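Side-chain contacts in TqaL (Neurospora crassa, PDB 7EEH), which belongs to the 2OG-Fe dioxygenase family of the cupin clan and holds an iron(III) ion in a metal site of two histidines and one aspartate: residues K199-D202 and S207-T210; H253-V258 and A267-L272. The protein carries 1 engineered substitution. All coordinates share one frame; numbering follows the deposited sequence.

Contact 1: K199-D202 and S207-T210; sequences KNMD and SAVT
The hydroxyl of Ser207 is hemmed in where the two segments meet: OG lies 3.4 Å from CG of Met201 and accepts a hydrogen bond from the backbone N of Leu259. Asp202 O is also near, 3.2 Å from Ser207 OG, but the angle is too poor for a hydrogen bond. The serine's carbon, Ser207 CB, is modelled just 2.9 Å from Asp202 O, unusually short and so doubtful in detail. The hydroxyl itself lies beside the side chain of Met201. Met201, a selenomethionine, runs out with CG anti to the backbone N (chi1 170°) and stays extended through chi2, which carries SE past the serine to 3.9 Å from Ser207 OG. From there SE reaches the methyl of Ala208, 4.2 Å from SE to Ala208 CB, while the terminal methyl bends off at chi3. The contact closes a short loop through which the chain leaves strand 190-199 of the large antiparallel sheet and enters strand 209-213 of the small one, a passage between the two sheets of the cupin fold. Ala208, with left-handed backbone angles (51/51), turns its CB toward the loop. Both Met201 and Ala208 also touch Arg269 on strand 267-277. Backbone bonds from Asp202 to Leu259 and from Ala208 to Pro257 tie both segments to the 257-259 stretch of chain.

Contact 2: H253-V258 and A267-L272; sequences HSLSPV and ATRDML. With FE (Fe (III) ion), chain H.
Val258 and Arg269 meet through two simple torsions: the valine holds CG1 anti to its backbone N (chi1 179°), and the arginine starts with CG anti to N and remains stretched out from CG to NE. The valine's two methyls thereby split their work. CG1 of Val258 faces Ala267 of strand 267-277, 3.9 Å from its CB, while CG2 lies against the aliphatic stem of the arginine, 3.8 Å from Arg269 CD and 4.1 Å from Arg269 CB. Farther along the same extended chain, Leu255 brings one methyl to the guanidinium, with CD2 4.0 Å from Arg269 NH1 and an oblique approach to the flat group. One face of that guanidinium is covered from its own strand, since the selenium of Met271 sits 3.5 Å above the plane, over its centre. The neighbours of the arginine across this contact are carbon, and no hydrogen bond joins the two segments. Val258 also touches Thr168 and Thr170 of strand 158-170, next to 267-277 in the large sheet. At the other end of the first segment, His253 turns its ring to the iron, which NE2 binds at 2.1 Å; water 1 is 2.3 Å from the iron. His184, whose ring meets that of His253 edge-to-face, and Asp186 also bind the iron. Two sheets packed face to face, with a two-histidine, one-carboxylate facial triad between them, are the hallmark of the double-stranded beta-helix of iron-dependent 2OG dioxygenases.

Contacts 1 and 2 lie side by side, their centres about 7 Å apart, and both lie where chain passes between the large and small sheets. Strands 209-213 and 252-255, one from each contact, are neighbours in the small sheet, where Val209 O probably bonds to Ser256 N, at 2.9 Å; on the large-sheet side Lys199 N and Thr268 O probably pair at 3.0 Å. Contact 1 is the more buried and is a compact loop closure, mixing a hydroxyl, a carbonyl and a selenomethionine. Contact 2 is only partly buried and lined mostly by aliphatic groups, yet it alone includes a ligand of the iron.

Contact 1: K199-D202 and S207-T210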
loop_
_atom_site.group_PDB
_atom_site.type_symbol
_atom_site.label_atom_id
_atom_site.label_comp_id
_atom_site.label_asym_id
_atom_site.label_seq_id
_atom_site.Cartn_x
_atom_site.Cartn_y
_atom_site.Cartn_z
ATOM N N LYS B 199 -33.598 -8.966 -4.850
ATOM C CA LYS B 199 -34.859 -8.368 -4.402
ATOM C C LYS B 199 -35.625 -9.392 -3.578
ATOM O O LYS B 199 -35.943 -10.472 -4.086
ATOM C CB LYS B 199 -35.706 -7.916 -5.595
ATOM C CG LYS B 199 -36.805 -6.884 -5.271
ATOM C CD LYS B 199 -37.672 -6.574 -6.511
ATOM C CE LYS B 199 -38.580 -7.757 -6.897
ATOM N NZ LYS B 199 -39.510 -7.464 -8.031
ATOM N N ASN B 200 -35.918 -9.051 -2.316
ATOM C CA ASN B 200 -36.737 -9.890 -1.425
ATOM C C ASN B 200 -36.081 -11.242 -1.166
ATOM O O ASN B 200 -36.744 -12.278 -1.074
ATOM C CB ASN B 200 -38.159 -10.074 -1.966
ATOM C CG ASN B 200 -39.069 -10.834 -0.987
ATOM O OD1 ASN B 200 -38.932 -10.712 0.237
ATOM N ND2 ASN B 200 -39.961 -11.654 -1.528
HETATM N N MSE B 201 -34.768 -11.240 -1.035
HETATM C CA MSE B 201 -34.077 -12.497 -0.846
HETATM C C MSE B 201 -33.684 -12.658 0.607
HETATM O O MSE B 201 -32.987 -11.813 1.157
HETATM C CB MSE B 201 -32.850 -12.566 -1.760
HETATM C CG MSE B 201 -31.912 -13.716 -1.492
HETATM SE SE MSE B 201 -30.650 -14.003 -3.001
HETATM C CE MSE B 201 -29.490 -12.536 -2.777
ATOM N N ASP B 202 -34.146 -13.745 1.226
ATOM C CA ASP B 202 -33.827 -14.038 2.622
ATOM C C ASP B 202 -32.365 -14.458 2.740
ATOM O O ASP B 202 -31.987 -15.531 2.269
ATOM C CB ASP B 202 -34.743 -15.136 3.157
ATOM C CG ASP B 202 -34.615 -15.325 4.659
ATOM O OD1 ASP B 202 -33.909 -14.520 5.310
ATOM O OD2 ASP B 202 -35.220 -16.280 5.189
ATOM N N SER B 207 -30.114 -19.430 1.586
ATOM C CA SER B 207 -30.671 -19.019 0.305
ATOM C C SER B 207 -29.552 -18.691 -0.689
ATOM O O SER B 207 -28.641 -17.914 -0.384
ATOM C CB SER B 207 -31.607 -17.826 0.529
ATOM O OG SER B 207 -31.633 -16.922 -0.556
ATOM N N ALA B 208 -29.619 -19.320 -1.858
ATOM C CA ALA B 208 -28.638 -19.131 -2.933
ATOM C C ALA B 208 -27.202 -19.305 -2.432
ATOM O O ALA B 208 -26.331 -18.463 -2.652
ATOM C CB ALA B 208 -28.828 -17.772 -3.602
ATOM N N VAL B 209 -26.956 -20.425 -1.751
ATOM C CA VAL B 209 -25.639 -20.764 -1.219
ATOM C C VAL B 209 -24.936 -21.669 -2.219
ATOM O O VAL B 209 -25.534 -22.632 -2.713
ATOM C CB VAL B 209 -25.747 -21.443 0.157
ATOM C CG1 VAL B 209 -24.430 -22.100 0.544
ATOM C CG2 VAL B 209 -26.159 -20.427 1.219
ATOM N N THR B 210 -23.671 -21.369 -2.522
ATOM C CA THR B 210 -22.863 -22.213 -3.400
ATOM C C THR B 210 -21.990 -23.105 -2.528
ATOM O O THR B 210 -21.206 -22.601 -1.713
ATOM C CB THR B 210 -21.999 -21.379 -4.349
ATOM O OG1 THR B 210 -22.814 -20.418 -5.035
ATOM C CG2 THR B 210 -21.267 -22.266 -5.375
#

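Contact 2: H253-V258 and A267-L272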
loop_
_atom_site.group_PDB
_atom_site.type_symbol
_atom_site.label_atom_id
_atom_site.label_comp_id
_atom_site.label_asym_id
_atom_site.label_seq_id
_atom_site.Cartn_x
_atom_site.Cartn_y
_atom_site.Cartn_z
ATOM N N HIS B 253 -19.696 -28.489 -7.835
ATOM C CA HIS B 253 -20.401 -27.473 -7.073
ATOM C C HIS B 253 -21.905 -27.673 -7.197
ATOM O O HIS B 253 -22.389 -28.442 -8.024
ATOM C CB HIS B 253 -19.989 -26.058 -7.505
ATOM C CG HIS B 253 -20.232 -25.765 -8.949
ATOM N ND1 HIS B 253 -19.361 -26.153 -9.950
ATOM C CD2 HIS B 253 -21.247 -25.109 -9.565
ATOM C CE1 HIS B 253 -19.829 -25.746 -11.115
ATOM N NE2 HIS B 253 -20.974 -25.117 -10.910
ATOM N N SER B 254 -22.634 -26.979 -6.332
ATOM C CA SER B 254 -24.086 -27.025 -6.312
ATOM C C SER B 254 -24.586 -25.731 -5.688
ATOM O O SER B 254 -23.878 -25.093 -4.904
ATOM C CB SER B 254 -24.600 -28.254 -5.550
ATOM O OG SER B 254 -24.305 -28.173 -4.169
ATOM N N LEU B 255 -25.801 -25.335 -6.060
ATOM C CA LEU B 255 -26.387 -24.078 -5.618
ATOM C C LEU B 255 -27.746 -24.353 -4.993
ATOM O O LEU B 255 -28.533 -25.142 -5.523
ATOM C CB LEU B 255 -26.514 -23.088 -6.800
ATOM C CG LEU B 255 -27.127 -21.688 -6.595
ATOM C CD1 LEU B 255 -26.342 -20.825 -5.593
ATOM C CD2 LEU B 255 -27.286 -20.945 -7.930
ATOM N N SER B 256 -28.008 -23.730 -3.858
ATOM C CA SER B 256 -29.298 -23.921 -3.216
ATOM C C SER B 256 -30.291 -22.888 -3.731
ATOM O O SER B 256 -29.893 -21.824 -4.210
ATOM C CB SER B 256 -29.151 -23.813 -1.700
ATOM O OG SER B 256 -29.061 -22.465 -1.290
ATOM N N PRO B 257 -31.595 -23.173 -3.660
ATOM C CA PRO B 257 -32.586 -22.237 -4.214
ATOM C C PRO B 257 -32.582 -20.895 -3.501
ATOM O O PRO B 257 -32.293 -20.797 -2.306
ATOM C CB PRO B 257 -33.922 -22.961 -3.996
ATOM C CG PRO B 257 -33.559 -24.393 -3.800
ATOM C CD PRO B 257 -32.227 -24.395 -3.134
ATOM N N VAL B 258 -32.935 -19.848 -4.249
ATOM C CA VAL B 258 -33.236 -18.568 -3.622
ATOM C C VAL B 258 -34.457 -18.729 -2.731
ATOM O O VAL B 258 -35.471 -19.308 -3.138
ATOM C CB VAL B 258 -33.472 -17.486 -4.683
ATOM C CG1 VAL B 258 -33.816 -16.164 -4.014
ATOM C CG2 VAL B 258 -32.255 -17.334 -5.560
ATOM N N ALA B 267 -38.976 -13.246 -5.387
ATOM C CA ALA B 267 -37.584 -12.942 -5.099
ATOM C C ALA B 267 -36.775 -13.075 -6.383
ATOM O O ALA B 267 -36.964 -14.023 -7.149
ATOM C CB ALA B 267 -37.030 -13.870 -4.013
ATOM N N THR B 268 -35.875 -12.121 -6.618
ATOM C CA THR B 268 -35.014 -12.146 -7.793
ATOM C C THR B 268 -33.551 -12.064 -7.369
ATOM O O THR B 268 -33.225 -11.505 -6.323
ATOM C CB THR B 268 -35.344 -10.995 -8.746
ATOM O OG1 THR B 268 -35.071 -9.747 -8.099
ATOM C CG2 THR B 268 -36.806 -11.026 -9.136
ATOM N N ARG B 269 -32.671 -12.601 -8.206
ATOM C CA ARG B 269 -31.229 -12.582 -7.947
ATOM C C ARG B 269 -30.524 -12.335 -9.269
ATOM O O ARG B 269 -30.733 -13.092 -10.221
ATOM C CB ARG B 269 -30.763 -13.908 -7.343
ATOM C CG ARG B 269 -29.290 -13.972 -6.916
ATOM C CD ARG B 269 -29.077 -15.290 -6.203
ATOM N NE ARG B 269 -27.687 -15.601 -5.887
ATOM C CZ ARG B 269 -26.901 -16.409 -6.592
ATOM N NH1 ARG B 269 -27.336 -16.991 -7.710
ATOM N NH2 ARG B 269 -25.663 -16.636 -6.166
ATOM N N ASP B 270 -29.698 -11.293 -9.335
ATOM C CA ASP B 270 -29.024 -10.901 -10.573
ATOM C C ASP B 270 -27.545 -11.281 -10.504
ATOM O O ASP B 270 -26.835 -10.839 -9.596
ATOM C CB ASP B 270 -29.169 -9.403 -10.819
ATOM C CG ASP B 270 -30.628 -8.951 -10.840
ATOM O OD1 ASP B 270 -31.507 -9.790 -11.113
ATOM O OD2 ASP B 270 -30.882 -7.763 -10.568
HETATM N N MSE B 271 -27.088 -12.068 -11.480
HETATM C CA MSE B 271 -25.707 -12.571 -11.539
HETATM C C MSE B 271 -25.053 -12.262 -12.882
HETATM O O MSE B 271 -25.740 -12.160 -13.901
HETATM C CB MSE B 271 -25.662 -14.094 -11.347
HETATM C CG MSE B 271 -26.221 -14.629 -10.033
HETATM SE SE MSE B 271 -25.407 -13.864 -8.441
HETATM C CE MSE B 271 -23.731 -14.913 -8.597
ATOM N N LEU B 272 -23.730 -12.144 -12.889
ATOM C CA LEU B 272 -22.935 -12.369 -14.088
ATOM C C LEU B 272 -22.248 -13.720 -13.918
ATOM O O LEU B 272 -21.622 -13.961 -12.885
ATOM C CB LEU B 272 -21.907 -11.253 -14.292
ATOM C CG LEU B 272 -22.483 -9.855 -14.550
ATOM C CD1 LEU B 272 -21.386 -8.809 -14.495
ATOM C CD2 LEU B 272 -23.220 -9.819 -15.901
HETATM FE FE FE H . -22.527 -24.647 -12.312
HETATM O O HOH W 1 -24.168 -24.553 -13.889
#